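Local coordinates for tellurite resistance protein of COG3793 (Nostoc punctiforme, PDB 2OU3) that is of unknown molecular function but binds zinc and an indole aldehyde, and probably takes part in tellurite resistance as a TerB-family member, at residues Ser100-Ser105 with Gln138-Glu143; Trp53-Cys58 with Trp66-Leu71; Leu37-Ala42 with Glu78-Val83; Asp96-Ala101 with Thr124-Lys129. All coordinates share one frame; numbering follows the deposited sequence.

From the N terminus, helix 26-41 gives the first segment of contact 3, which closes a long loop on residues 78-83 at the start of helix 80-84. Within that loop lies contact 2, a short hairpin of helices 48-60 and 65-73. Only after contact 3 is complete does helix 94-106 begin, and it serves two contacts: contact 4 reaches the end of helix 113-126 and the turn beyond it, and contact 1 goes on to helix 130-154, so the two loops overlap, starting from the same part of that helix, and contact 1 closes later. They share S100 and A101. C39 and A40 of contact 3 and W53, A54 and F57 of contact 2 pack on helix 94-106.

Contact 1 (Ser100-Ser105 with Gln138-Glu143); sequences SAIWVS and QLYYYE. With ZN (zinc ion), chain C.
W103 meets helix 130-154 in two ways at once. Over one face of its indole stands the Y140 ring, edge first, in a T-shaped pair with planes at 82° and Y140 CD1 3.4 Å from W103 CE2. At the indole edge, W103 NE1 gives a hydrogen bond of 3.0 Å to E143 OE1, which lies close to the ring plane. I102 adds its CG2 branch, 3.6 Å from Y140 CG. Y140 reaches the indole because its CG stands anti to the backbone N (chi1 161°), while the extended E143 side chain carries its carboxylate along to the pyrrole N-H. The short helical segments cross at -53°, with W103 and Y140 nearest in the backbone. Farther out, E143 OE2 forms a salt bridge with R150 of the second subunit, whose W16 also packs edge-to-face with W103. Two residues farther along the helix, S105 O binds zinc at 2.1 Å, together with E50, D108, E115 and two waters. The E143 carboxylate is therefore gripped at both oxygens, by an indole N-H and by an arginine of the other chain, which probably favours its ionised form and couples this helix crossing to the dimer interface.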
loop_
_atom_site.group_PDB
_atom_site.type_symbol
_atom_site.label_atom_id
_atom_site.label_comp_id
_atom_site.label_asym_id
_atom_site.label_seq_id
_atom_site.Cartn_x
_atom_site.Cartn_y
_atom_site.Cartn_z
ATOM N N SER A 100 6.226 -4.366 -10.857
ATOM C CA SER A 100 7.113 -3.927 -9.770
ATOM C C SER A 100 8.435 -3.393 -10.321
ATOM O O SER A 100 8.942 -2.392 -9.845
ATOM C CB SER A 100 7.376 -5.084 -8.798
ATOM O OG SER A 100 6.189 -5.393 -8.067
ATOM N N ALA A 101 8.978 -4.053 -11.349
ATOM C CA ALA A 101 10.215 -3.598 -11.984
ATOM C C ALA A 101 10.074 -2.199 -12.593
ATOM O O ALA A 101 10.975 -1.354 -12.481
ATOM C CB ALA A 101 10.658 -4.585 -13.071
ATOM N N ILE A 102 8.922 -1.949 -13.206
ATOM C CA ILE A 102 8.603 -0.607 -13.736
ATOM C C ILE A 102 8.599 0.420 -12.619
ATOM O O ILE A 102 9.215 1.473 -12.750
ATOM C CB ILE A 102 7.241 -0.610 -14.452
ATOM C CG1 ILE A 102 7.347 -1.436 -15.733
ATOM C CG2 ILE A 102 6.750 0.852 -14.760
ATOM C CD1 ILE A 102 5.983 -1.905 -16.328
ATOM N N TRP A 103 7.902 0.117 -11.518
ATOM C CA TRP A 103 7.836 1.020 -10.362
ATOM C C TRP A 103 9.217 1.248 -9.759
ATOM O O TRP A 103 9.561 2.368 -9.420
ATOM C CB TRP A 103 6.905 0.483 -9.285
ATOM C CG TRP A 103 5.514 0.912 -9.413
ATOM C CD1 TRP A 103 4.491 0.239 -10.000
ATOM C CD2 TRP A 103 4.977 2.153 -8.954
ATOM N NE1 TRP A 103 3.319 0.975 -9.898
ATOM C CE2 TRP A 103 3.596 2.162 -9.280
ATOM C CE3 TRP A 103 5.530 3.268 -8.318
ATOM C CZ2 TRP A 103 2.779 3.226 -8.967
ATOM C CZ3 TRP A 103 4.711 4.322 -8.007
ATOM C CH2 TRP A 103 3.361 4.302 -8.337
ATOM N N VAL A 104 10.008 0.186 -9.644
ATOM C CA VAL A 104 11.385 0.332 -9.167
ATOM C C VAL A 104 12.211 1.268 -10.074
ATOM O O VAL A 104 12.934 2.107 -9.576
ATOM C CB VAL A 104 12.089 -1.023 -9.058
ATOM C CG1 VAL A 104 13.589 -0.832 -8.821
ATOM C CG2 VAL A 104 11.467 -1.851 -7.899
ATOM N N SER A 105 12.116 1.078 -11.378
ATOM C CA SER A 105 12.842 1.860 -12.343
ATOM C C SER A 105 12.397 3.331 -12.269
ATOM O O SER A 105 13.167 4.245 -12.496
ATOM C CB SER A 105 12.601 1.294 -13.733
ATOM O OG SER A 105 13.222 0.032 -13.881
ATOM N N GLN A 138 1.089 1.747 -18.661
ATOM C CA GLN A 138 -0.014 2.672 -18.509
ATOM C C GLN A 138 -0.584 2.609 -17.107
ATOM O O GLN A 138 -0.884 3.652 -16.520
ATOM C CB GLN A 138 -1.108 2.388 -19.532
ATOM C CG GLN A 138 -2.301 3.316 -19.430
ATOM C CD GLN A 138 -3.350 3.008 -20.487
ATOM O OE1 GLN A 138 -4.021 1.968 -20.435
ATOM N NE2 GLN A 138 -3.498 3.914 -21.453
ATOM N N LEU A 139 -0.751 1.394 -16.598
ATOM C CA LEU A 139 -1.234 1.196 -15.251
ATOM C C LEU A 139 -0.314 1.913 -14.221
ATOM O O LEU A 139 -0.802 2.646 -13.363
ATOM C CB LEU A 139 -1.338 -0.274 -14.955
ATOM C CG LEU A 139 -1.829 -0.615 -13.548
ATOM C CD1 LEU A 139 -3.291 -0.216 -13.363
ATOM C CD2 LEU A 139 -1.617 -2.089 -13.305
ATOM N N TYR A 140 0.995 1.707 -14.346
ATOM C CA TYR A 140 1.982 2.464 -13.578
ATOM C C TYR A 140 1.686 3.981 -13.639
ATOM O O TYR A 140 1.611 4.680 -12.601
ATOM C CB TYR A 140 3.418 2.190 -14.059
ATOM C CG TYR A 140 4.314 3.295 -13.590
ATOM C CD1 TYR A 140 4.658 3.383 -12.261
ATOM C CD2 TYR A 140 4.702 4.321 -14.436
ATOM C CE1 TYR A 140 5.389 4.414 -11.781
ATOM C CE2 TYR A 140 5.463 5.384 -13.946
ATOM C CZ TYR A 140 5.783 5.416 -12.616
ATOM O OH TYR A 140 6.510 6.435 -12.077
ATOM N N TYR A 141 1.572 4.532 -14.841
ATOM C CA TYR A 141 1.433 6.001 -14.935
ATOM C C TYR A 141 0.170 6.456 -14.226
ATOM O O TYR A 141 0.177 7.481 -13.560
ATOM C CB TYR A 141 1.452 6.517 -16.372
ATOM C CG TYR A 141 2.847 6.553 -16.961
ATOM C CD1 TYR A 141 3.796 7.466 -16.503
ATOM C CD2 TYR A 141 3.215 5.675 -17.981
ATOM C CE1 TYR A 141 5.081 7.491 -17.050
ATOM C CE2 TYR A 141 4.486 5.694 -18.527
ATOM C CZ TYR A 141 5.408 6.591 -18.061
ATOM O OH TYR A 141 6.650 6.595 -18.626
ATOM N N TYR A 142 -0.908 5.705 -14.418
ATOM C CA TYR A 142 -2.192 6.007 -13.776
ATOM C C TYR A 142 -2.129 5.862 -12.257
ATOM O O TYR A 142 -2.683 6.688 -11.527
ATOM C CB TYR A 142 -3.281 5.095 -14.312
ATOM C CG TYR A 142 -3.966 5.600 -15.558
ATOM C CD1 TYR A 142 -3.389 5.421 -16.810
ATOM C CD2 TYR A 142 -5.196 6.250 -15.488
ATOM C CE1 TYR A 142 -4.004 5.875 -17.976
ATOM C CE2 TYR A 142 -5.828 6.706 -16.652
ATOM C CZ TYR A 142 -5.214 6.512 -17.890
ATOM O OH TYR A 142 -5.808 6.944 -19.053
ATOM N N GLU A 143 -1.477 4.804 -11.782
ATOM C CA GLU A 143 -1.327 4.591 -10.341
ATOM C C GLU A 143 -0.502 5.716 -9.692
ATOM O O GLU A 143 -0.897 6.280 -8.665
ATOM C CB GLU A 143 -0.701 3.240 -10.067
ATOM C CG GLU A 143 -1.630 2.060 -10.229
ATOM C CD GLU A 143 -0.914 0.676 -10.031
ATOM O OE1 GLU A 143 0.342 0.564 -10.105
ATOM O OE2 GLU A 143 -1.641 -0.329 -9.896
HETATM ZN ZN ZN C . 15.148 4.643 -12.996
HETATM O O HOH W 1 17.316 5.246 -13.405
HETATM O O HOH W 2 14.295 6.460 -13.897
#

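Contact 2 (Trp53-Cys58 with Trp66-Leu71); sequences WALGFC and WVIEDL
L55 and I68 mark the closest backbone approach of two nearly antiparallel helical segments, whose axes run 169° apart in direction and come within 10.3 Å. Between them the side chains mesh without a hydrogen bond. The C58 thiol is the hub: its first torsion is fully extended (chi1 -180°), sending SG across the gap to touch three side chains of the other helix. I68 CD1 is 3.6 Å from C58 SG, L71 CD1 is 3.8 Å from C58 SG, and V67 CG1 touches the sulfur from a third residue. L55 and L71 lie alongside each other, pointing opposite ways, and L55 CD2 presses on L71 CB at 3.4 Å, tighter than a usual carbon contact. I68 CD1 also lies against the backbone, 3.7 Å from L55 O. M33 of helix 26-41 packs on both C58 and L71, and L8 of the second subunit packs on L55 and I68, so the seam is enclosed from within the chain and from its partner. This is a helical hairpin joining helices 48-60 and 65-73 near the indole aldehyde, with the C58 side chain about 7 Å from it. Its cohesion is apolar, from branched carbon chains fitted round one polarisable sulfur.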
loop_
_atom_site.group_PDB
_atom_site.type_symbol
_atom_site.label_atom_id
_atom_site.label_comp_id
_atom_site.label_asym_id
_atom_site.label_seq_id
_atom_site.Cartn_x
_atom_site.Cartn_y
_atom_site.Cartn_z
ATOM N N TRP A 53 14.144 1.716 -2.889
ATOM C CA TRP A 53 12.696 1.609 -3.021
ATOM C C TRP A 53 12.221 0.149 -3.034
ATOM O O TRP A 53 11.211 -0.229 -2.391
ATOM C CB TRP A 53 12.288 2.301 -4.303
ATOM C CG TRP A 53 10.840 2.555 -4.400
ATOM C CD1 TRP A 53 10.191 3.703 -4.038
ATOM C CD2 TRP A 53 9.846 1.677 -4.925
ATOM N NE1 TRP A 53 8.867 3.587 -4.310
ATOM C CE2 TRP A 53 8.618 2.351 -4.839
ATOM C CE3 TRP A 53 9.871 0.372 -5.444
ATOM C CZ2 TRP A 53 7.422 1.779 -5.257
ATOM C CZ3 TRP A 53 8.678 -0.200 -5.827
ATOM C CH2 TRP A 53 7.468 0.514 -5.739
ATOM N N ALA A 54 12.941 -0.687 -3.761
ATOM C CA ALA A 54 12.596 -2.109 -3.869
ATOM C C ALA A 54 12.679 -2.804 -2.495
ATOM O O ALA A 54 11.787 -3.575 -2.118
ATOM C CB ALA A 54 13.526 -2.789 -4.859
ATOM N N LEU A 55 13.762 -2.522 -1.753
ATOM C CA LEU A 55 13.969 -3.100 -0.424
ATOM C C LEU A 55 12.909 -2.627 0.551
ATOM O O LEU A 55 12.416 -3.411 1.375
ATOM C CB LEU A 55 15.344 -2.734 0.122
ATOM C CG LEU A 55 16.595 -3.360 -0.477
ATOM C CD1 LEU A 55 17.822 -2.850 0.261
ATOM C CD2 LEU A 55 16.557 -4.795 -0.339
ATOM N N GLY A 56 12.527 -1.353 0.432
ATOM C CA GLY A 56 11.488 -0.787 1.300
ATOM C C GLY A 56 10.125 -1.416 1.014
ATOM O O GLY A 56 9.348 -1.709 1.926
ATOM N N PHE A 57 9.837 -1.632 -0.263
ATOM C CA PHE A 57 8.593 -2.259 -0.695
ATOM C C PHE A 57 8.563 -3.671 -0.124
ATOM O O PHE A 57 7.616 -4.048 0.534
ATOM C CB PHE A 57 8.564 -2.230 -2.221
ATOM C CG PHE A 57 7.348 -2.823 -2.847
ATOM C CD1 PHE A 57 6.086 -2.652 -2.299
ATOM C CD2 PHE A 57 7.483 -3.493 -4.062
ATOM C CE1 PHE A 57 4.966 -3.176 -2.924
ATOM C CE2 PHE A 57 6.359 -4.036 -4.690
ATOM C CZ PHE A 57 5.124 -3.880 -4.127
ATOM N N CYS A 58 9.683 -4.393 -0.247
ATOM C CA CYS A 58 9.756 -5.755 0.239
ATOM C C CYS A 58 9.631 -5.798 1.767
ATOM O O CYS A 58 8.864 -6.587 2.323
ATOM C CB CYS A 58 11.043 -6.434 -0.246
ATOM S SG CYS A 58 11.230 -8.149 0.298
ATOM N N TRP A 66 16.195 -11.835 7.368
ATOM C CA TRP A 66 17.119 -12.454 6.432
ATOM C C TRP A 66 16.848 -12.057 4.976
ATOM O O TRP A 66 17.783 -11.955 4.182
ATOM C CB TRP A 66 17.186 -13.990 6.567
ATOM C CG TRP A 66 16.060 -14.809 5.937
ATOM C CD1 TRP A 66 15.018 -15.410 6.601
ATOM C CD2 TRP A 66 15.930 -15.202 4.558
ATOM N NE1 TRP A 66 14.241 -16.104 5.717
ATOM C CE2 TRP A 66 14.773 -16.000 4.459
ATOM C CE3 TRP A 66 16.668 -14.941 3.399
ATOM C CZ2 TRP A 66 14.333 -16.523 3.256
ATOM C CZ3 TRP A 66 16.240 -15.473 2.196
ATOM C CH2 TRP A 66 15.081 -16.252 2.133
ATOM N N VAL A 67 15.571 -11.900 4.607
ATOM C CA VAL A 67 15.233 -11.629 3.230
ATOM C C VAL A 67 15.840 -10.302 2.804
ATOM O O VAL A 67 16.427 -10.196 1.740
ATOM C CB VAL A 67 13.710 -11.635 3.007
ATOM C CG1 VAL A 67 13.307 -11.226 1.507
ATOM C CG2 VAL A 67 13.137 -12.995 3.366
ATOM N N ILE A 68 15.699 -9.284 3.644
ATOM C CA ILE A 68 16.228 -7.955 3.326
ATOM C C ILE A 68 17.756 -7.916 3.393
ATOM O O ILE A 68 18.422 -7.367 2.498
ATOM C CB ILE A 68 15.608 -6.853 4.249
ATOM C CG1 ILE A 68 14.085 -6.865 4.138
ATOM C CG2 ILE A 68 16.175 -5.469 3.894
ATOM C CD1 ILE A 68 13.496 -6.692 2.721
ATOM N N GLU A 69 18.330 -8.520 4.421
ATOM C CA GLU A 69 19.789 -8.561 4.510
ATOM C C GLU A 69 20.415 -9.229 3.281
ATOM O O GLU A 69 21.418 -8.773 2.722
ATOM C CB GLU A 69 20.211 -9.304 5.755
ATOM C CG GLU A 69 19.802 -8.569 7.016
ATOM C CD GLU A 69 20.589 -7.280 7.248
ATOM O OE1 GLU A 69 21.529 -6.952 6.478
ATOM O OE2 GLU A 69 20.227 -6.580 8.217
ATOM N N ASP A 70 19.780 -10.304 2.838
ATOM C CA ASP A 70 20.262 -11.061 1.673
ATOM C C ASP A 70 20.035 -10.291 0.338
ATOM O O ASP A 70 20.873 -10.362 -0.575
ATOM C CB ASP A 70 19.603 -12.446 1.677
ATOM C CG ASP A 70 20.032 -13.317 0.544
ATOM O OD1 ASP A 70 21.097 -13.935 0.664
ATOM O OD2 ASP A 70 19.258 -13.442 -0.422
ATOM N N LEU A 71 18.951 -9.535 0.229
ATOM C CA LEU A 71 18.759 -8.643 -0.932
ATOM C C LEU A 71 19.795 -7.521 -0.973
ATOM O O LEU A 71 20.222 -7.110 -2.055
ATOM C CB LEU A 71 17.340 -8.033 -0.954
ATOM C CG LEU A 71 16.165 -8.947 -1.285
ATOM C CD1 LEU A 71 14.798 -8.253 -1.085
ATOM C CD2 LEU A 71 16.300 -9.480 -2.687
#

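Contact 3 (Leu37-Ala42 with Glu78-Val83)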
loop_
_atom_site.group_PDB
_atom_site.type_symbol
_atom_site.label_atom_id
_atom_site.label_comp_id
_atom_site.label_asym_id
_atom_site.label_seq_id
_atom_site.Cartn_x
_atom_site.Cartn_y
_atom_site.Cartn_z
ATOM N N LEU A 37 14.454 -7.258 -9.137
ATOM C CA LEU A 37 15.725 -6.557 -9.245
ATOM C C LEU A 37 16.460 -6.917 -10.525
ATOM O O LEU A 37 17.024 -6.031 -11.188
ATOM C CB LEU A 37 16.631 -6.854 -8.049
ATOM C CG LEU A 37 16.147 -6.343 -6.702
ATOM C CD1 LEU A 37 17.041 -6.888 -5.606
ATOM C CD2 LEU A 37 16.115 -4.803 -6.730
ATOM N N THR A 38 16.459 -8.205 -10.885
ATOM C CA THR A 38 17.046 -8.623 -12.148
ATOM C C THR A 38 16.383 -7.894 -13.323
ATOM O O THR A 38 17.055 -7.431 -14.236
ATOM C CB THR A 38 16.890 -10.127 -12.375
ATOM O OG1 THR A 38 17.397 -10.807 -11.240
ATOM C CG2 THR A 38 17.641 -10.580 -13.610
ATOM N N CYS A 39 15.063 -7.826 -13.280
ATOM C CA CYS A 39 14.263 -7.195 -14.312
ATOM C C CYS A 39 14.564 -5.692 -14.424
ATOM O O CYS A 39 14.794 -5.193 -15.511
ATOM C CB CYS A 39 12.775 -7.443 -14.006
ATOM S SG CYS A 39 11.612 -7.387 -15.374
ATOM N N ALA A 40 14.546 -4.993 -13.293
ATOM C CA ALA A 40 14.822 -3.561 -13.268
ATOM C C ALA A 40 16.246 -3.280 -13.755
ATOM O O ALA A 40 16.463 -2.366 -14.545
ATOM C CB ALA A 40 14.635 -3.003 -11.880
ATOM N N LYS A 41 17.210 -4.068 -13.280
ATOM C CA LYS A 41 18.612 -3.883 -13.680
ATOM C C LYS A 41 18.801 -4.250 -15.160
ATOM O O LYS A 41 19.490 -3.542 -15.900
ATOM C CB LYS A 41 19.531 -4.710 -12.791
ATOM C CG LYS A 41 21.008 -4.370 -12.907
ATOM C CD LYS A 41 21.857 -5.485 -12.313
ATOM C CE LYS A 41 23.335 -5.090 -12.255
ATOM N NZ LYS A 41 24.085 -5.940 -11.311
ATOM N N ALA A 42 18.159 -5.344 -15.569
ATOM C CA ALA A 42 18.093 -5.759 -16.968
ATOM C C ALA A 42 19.497 -5.860 -17.552
ATOM O O ALA A 42 20.304 -6.663 -17.083
ATOM C CB ALA A 42 17.199 -4.811 -17.790
ATOM N N GLU A 78 22.049 -12.668 -12.324
ATOM C CA GLU A 78 21.644 -14.018 -12.749
ATOM C C GLU A 78 20.669 -13.950 -13.924
ATOM O O GLU A 78 20.146 -12.887 -14.225
ATOM C CB GLU A 78 20.978 -14.755 -11.599
ATOM C CG GLU A 78 21.802 -14.734 -10.315
ATOM C CD GLU A 78 21.195 -15.627 -9.260
ATOM O OE1 GLU A 78 20.208 -15.211 -8.604
ATOM O OE2 GLU A 78 21.686 -16.766 -9.139
ATOM N N ALA A 79 20.432 -15.082 -14.594
ATOM C CA ALA A 79 19.487 -15.104 -15.703
ATOM C C ALA A 79 18.061 -15.097 -15.136
ATOM O O ALA A 79 17.723 -15.896 -14.266
ATOM C CB ALA A 79 19.731 -16.314 -16.607
ATOM N N LEU A 80 17.243 -14.161 -15.595
ATOM C CA LEU A 80 15.904 -13.958 -15.036
ATOM C C LEU A 80 15.061 -15.235 -15.118
ATOM O O LEU A 80 14.366 -15.604 -14.171
ATOM C CB LEU A 80 15.213 -12.824 -15.766
ATOM C CG LEU A 80 13.774 -12.477 -15.382
ATOM C CD1 LEU A 80 13.576 -12.141 -13.919
ATOM C CD2 LEU A 80 13.324 -11.316 -16.287
ATOM N N GLU A 81 15.147 -15.935 -16.239
ATOM C CA GLU A 81 14.383 -17.191 -16.377
ATOM C C GLU A 81 14.801 -18.264 -15.386
ATOM O O GLU A 81 14.003 -19.111 -14.994
ATOM C CB GLU A 81 14.501 -17.745 -17.803
ATOM C CG GLU A 81 15.917 -18.191 -18.229
ATOM C CD GLU A 81 16.770 -17.070 -18.851
ATOM O OE1 GLU A 81 16.447 -15.868 -18.691
ATOM O OE2 GLU A 81 17.788 -17.420 -19.492
ATOM N N GLU A 82 16.076 -18.272 -15.018
ATOM C CA GLU A 82 16.566 -19.223 -14.015
ATOM C C GLU A 82 16.094 -18.847 -12.610
ATOM O O GLU A 82 15.765 -19.713 -11.804
ATOM C CB GLU A 82 18.082 -19.316 -14.038
ATOM C CG GLU A 82 18.639 -19.803 -15.393
ATOM C CD GLU A 82 20.147 -20.079 -15.355
ATOM O OE1 GLU A 82 20.763 -19.974 -14.264
ATOM O OE2 GLU A 82 20.720 -20.367 -16.429
ATOM N N VAL A 83 16.058 -17.562 -12.322
ATOM C CA VAL A 83 15.600 -17.117 -11.027
ATOM C C VAL A 83 14.136 -17.526 -10.792
ATOM O O VAL A 83 13.803 -18.116 -9.750
ATOM C CB VAL A 83 15.840 -15.607 -10.856
ATOM C CG1 VAL A 83 15.304 -15.136 -9.487
ATOM C CG2 VAL A 83 17.329 -15.315 -10.949
HETATM O O HOH W 3 19.935 -11.785 -10.866
#
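T38 joins helix 26-41 to the start of helix 80-84 with both branches of its side chain, one apolar and one polar. The apolar contacts centre on L80. T38 CG2 points across the gap and lies 3.9 Å from L80 CB. The L80 side chain runs at a slant to that of T38 and brings CD1 to 4.2 Å from T38 CB. On the next residue, C39 SG makes a looser contact, 4.4 Å from L80 CD2. The T38 methyl also meets a carbonyl oxygen in van der Waals contact, with CG2 3.5 Å from E78 O. Polar links are made through water. Water 3 donates to T38 OG1 at 2.7 Å and accepts from E78 N at 2.7 Å, bridging the helix to the residue before the A79 N-cap. The same hydroxyl is bonded to K34 O in its own helix, and the E78 carboxylate turns to other partners, Y74 and R86. Each segment also lies where a helix starts or stops: A42, with positive phi, is the first residue beyond helix 26-41, and A79 opens the short helix 80-84. K41 forms a salt bridge with D77, adding a charged tie just ahead of E78. Across the two segments there is thus no direct hydrogen bond; apolar packing of T38, C39 and L80 makes the direct contact, while one water joins the threonine hydroxyl to a backbone N-H.

Contact 4 (Asp96-Ala101 with Thr124-Lys129); sequences DILLSA and TILGIK. With I3A (1H-indole-3-carbaldehyde), chain E.
L98 faces two side chains of the 124-129 segment and meets each with a different branch. Its CD1 lies 4.2 Å from L126 CD1, the two leucines lying aslant. Its CD2 lies 3.9 Å from I128 CD1, and here the side chains overlap side by side, running opposite ways, so that I128 CD1 also comes 3.9 Å from L98 CB. This reach follows from a near-trans first torsion in L98 (chi1 -160°), which spreads the fork toward both partners. I97 adds a looser touch, its CG2 4.4 Å from L126 CD1. L126 and I128 flank G127, where the chain leaves helix 113-126 in a Schellman motif with positive phi; the turn thus sets both hydrophobic side chains against the same helix. D96 points the other way, away from this seam. Its OD2 accepts a nearly straight hydrogen bond, 165° at the hydrogen, from the indole N of the bound 1H-indole-3-carbaldehyde at 2.8 Å. D96 OD1 is bonded to Y32, and Y155 of the second subunit also bonds to D96 OD2. Helix 94-106 therefore has the ligand on one side and this apolar seam on another. Around the seam, V133 of helix 130-154 and A123 of helix 113-126 pack on both L98 and I128, L80 of helix 80-84 packs on L126, and C39 of helix 26-41 on L98.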
loop_
_atom_site.group_PDB
_atom_site.type_symbol
_atom_site.label_atom_id
_atom_site.label_comp_id
_atom_site.label_asym_id
_atom_site.label_seq_id
_atom_site.Cartn_x
_atom_site.Cartn_y
_atom_site.Cartn_z
ATOM N N ASP A 96 3.300 -9.429 -12.731
ATOM C CA ASP A 96 3.468 -8.859 -11.412
ATOM C C ASP A 96 4.935 -8.399 -11.252
ATOM O O ASP A 96 5.211 -7.281 -10.844
ATOM C CB ASP A 96 3.042 -9.964 -10.442
ATOM C CG ASP A 96 3.103 -9.579 -8.964
ATOM O OD1 ASP A 96 3.529 -8.455 -8.595
ATOM O OD2 ASP A 96 2.651 -10.468 -8.179
ATOM N N ILE A 97 5.872 -9.269 -11.612
ATOM C CA ILE A 97 7.272 -8.945 -11.537
ATOM C C ILE A 97 7.548 -7.681 -12.393
ATOM O O ILE A 97 8.256 -6.768 -11.967
ATOM C CB ILE A 97 8.161 -10.139 -12.082
ATOM C CG1 ILE A 97 8.186 -11.337 -11.100
ATOM C CG2 ILE A 97 9.595 -9.657 -12.410
ATOM C CD1 ILE A 97 8.552 -12.709 -11.763
ATOM N N LEU A 98 7.021 -7.674 -13.613
ATOM C CA LEU A 98 7.288 -6.566 -14.573
ATOM C C LEU A 98 6.806 -5.244 -14.033
ATOM O O LEU A 98 7.512 -4.243 -14.098
ATOM C CB LEU A 98 6.628 -6.857 -15.915
ATOM C CG LEU A 98 7.252 -6.041 -17.056
ATOM C CD1 LEU A 98 8.574 -6.770 -17.344
ATOM C CD2 LEU A 98 6.421 -5.963 -18.318
ATOM N N LEU A 99 5.584 -5.237 -13.485
ATOM C CA LEU A 99 4.997 -4.050 -12.924
ATOM C C LEU A 99 5.806 -3.508 -11.763
ATOM O O LEU A 99 6.061 -2.324 -11.688
ATOM C CB LEU A 99 3.525 -4.289 -12.519
ATOM C CG LEU A 99 2.832 -3.056 -11.905
ATOM C CD1 LEU A 99 2.786 -1.869 -12.871
ATOM C CD2 LEU A 99 1.421 -3.407 -11.374
ATOM N N SER A 100 6.226 -4.366 -10.857
ATOM C CA SER A 100 7.113 -3.927 -9.770
ATOM C C SER A 100 8.435 -3.393 -10.321
ATOM O O SER A 100 8.942 -2.392 -9.845
ATOM C CB SER A 100 7.376 -5.084 -8.798
ATOM O OG SER A 100 6.189 -5.393 -8.067
ATOM N N ALA A 101 8.978 -4.053 -11.349
ATOM C CA ALA A 101 10.215 -3.598 -11.984
ATOM C C ALA A 101 10.074 -2.199 -12.593
ATOM O O ALA A 101 10.975 -1.354 -12.481
ATOM C CB ALA A 101 10.658 -4.585 -13.071
ATOM N N THR A 124 10.103 -9.843 -22.988
ATOM C CA THR A 124 10.325 -10.891 -23.971
ATOM C C THR A 124 10.824 -12.184 -23.297
ATOM O O THR A 124 10.308 -13.288 -23.570
ATOM C CB THR A 124 11.306 -10.407 -25.028
ATOM O OG1 THR A 124 10.951 -9.067 -25.404
ATOM C CG2 THR A 124 11.263 -11.326 -26.215
ATOM N N ILE A 125 11.806 -12.041 -22.423
ATOM C CA ILE A 125 12.331 -13.166 -21.637
ATOM C C ILE A 125 11.228 -13.806 -20.814
ATOM O O ILE A 125 11.104 -15.025 -20.780
ATOM C CB ILE A 125 13.490 -12.722 -20.734
ATOM C CG1 ILE A 125 14.701 -12.341 -21.602
ATOM C CG2 ILE A 125 13.872 -13.852 -19.753
ATOM C CD1 ILE A 125 15.797 -11.557 -20.870
ATOM N N LEU A 126 10.394 -12.971 -20.203
ATOM C CA LEU A 126 9.237 -13.438 -19.433
ATOM C C LEU A 126 8.066 -13.949 -20.263
ATOM O O LEU A 126 7.130 -14.525 -19.708
ATOM C CB LEU A 126 8.762 -12.329 -18.493
ATOM C CG LEU A 126 9.677 -11.979 -17.335
ATOM C CD1 LEU A 126 9.045 -10.853 -16.589
ATOM C CD2 LEU A 126 9.920 -13.182 -16.408
ATOM N N GLY A 127 8.093 -13.755 -21.580
ATOM C CA GLY A 127 7.004 -14.206 -22.437
ATOM C C GLY A 127 5.751 -13.333 -22.435
ATOM O O GLY A 127 4.662 -13.784 -22.831
ATOM N N ILE A 128 5.905 -12.076 -22.044
ATOM C CA ILE A 128 4.778 -11.130 -21.963
ATOM C C ILE A 128 4.679 -10.391 -23.303
ATOM O O ILE A 128 5.681 -9.857 -23.788
ATOM C CB ILE A 128 5.004 -10.088 -20.813
ATOM C CG1 ILE A 128 5.245 -10.785 -19.467
ATOM C CG2 ILE A 128 3.834 -9.110 -20.701
ATOM C CD1 ILE A 128 5.653 -9.829 -18.325
ATOM N N LYS A 129 3.489 -10.388 -23.902
ATOM C CA LYS A 129 3.251 -9.708 -25.186
ATOM C C LYS A 129 3.297 -8.193 -25.040
ATOM O O LYS A 129 2.952 -7.639 -23.972
ATOM C CB LYS A 129 1.917 -10.155 -25.796
ATOM C CG LYS A 129 1.967 -11.617 -26.242
ATOM C CD LYS A 129 1.012 -11.958 -27.367
ATOM C CE LYS A 129 1.275 -13.374 -27.910
ATOM N NZ LYS A 129 0.870 -14.404 -26.911
HETATM O O I3A E . 6.112 -12.083 -1.922
HETATM C "C3'" I3A E . 5.587 -11.174 -2.561
HETATM C C3 I3A E . 5.004 -11.513 -3.882
HETATM C C2 I3A E . 4.332 -10.621 -4.673
HETATM N N I3A E . 3.918 -11.296 -5.799
HETATM C C8 I3A E . 4.298 -12.590 -5.767
HETATM C C9 I3A E . 5.029 -12.834 -4.516
HETATM C C4 I3A E . 5.511 -14.113 -4.195
HETATM C C5 I3A E . 5.322 -15.129 -5.102
HETATM C C6 I3A E . 4.622 -14.922 -6.301
HETATM C C7 I3A E . 4.120 -13.668 -6.612
#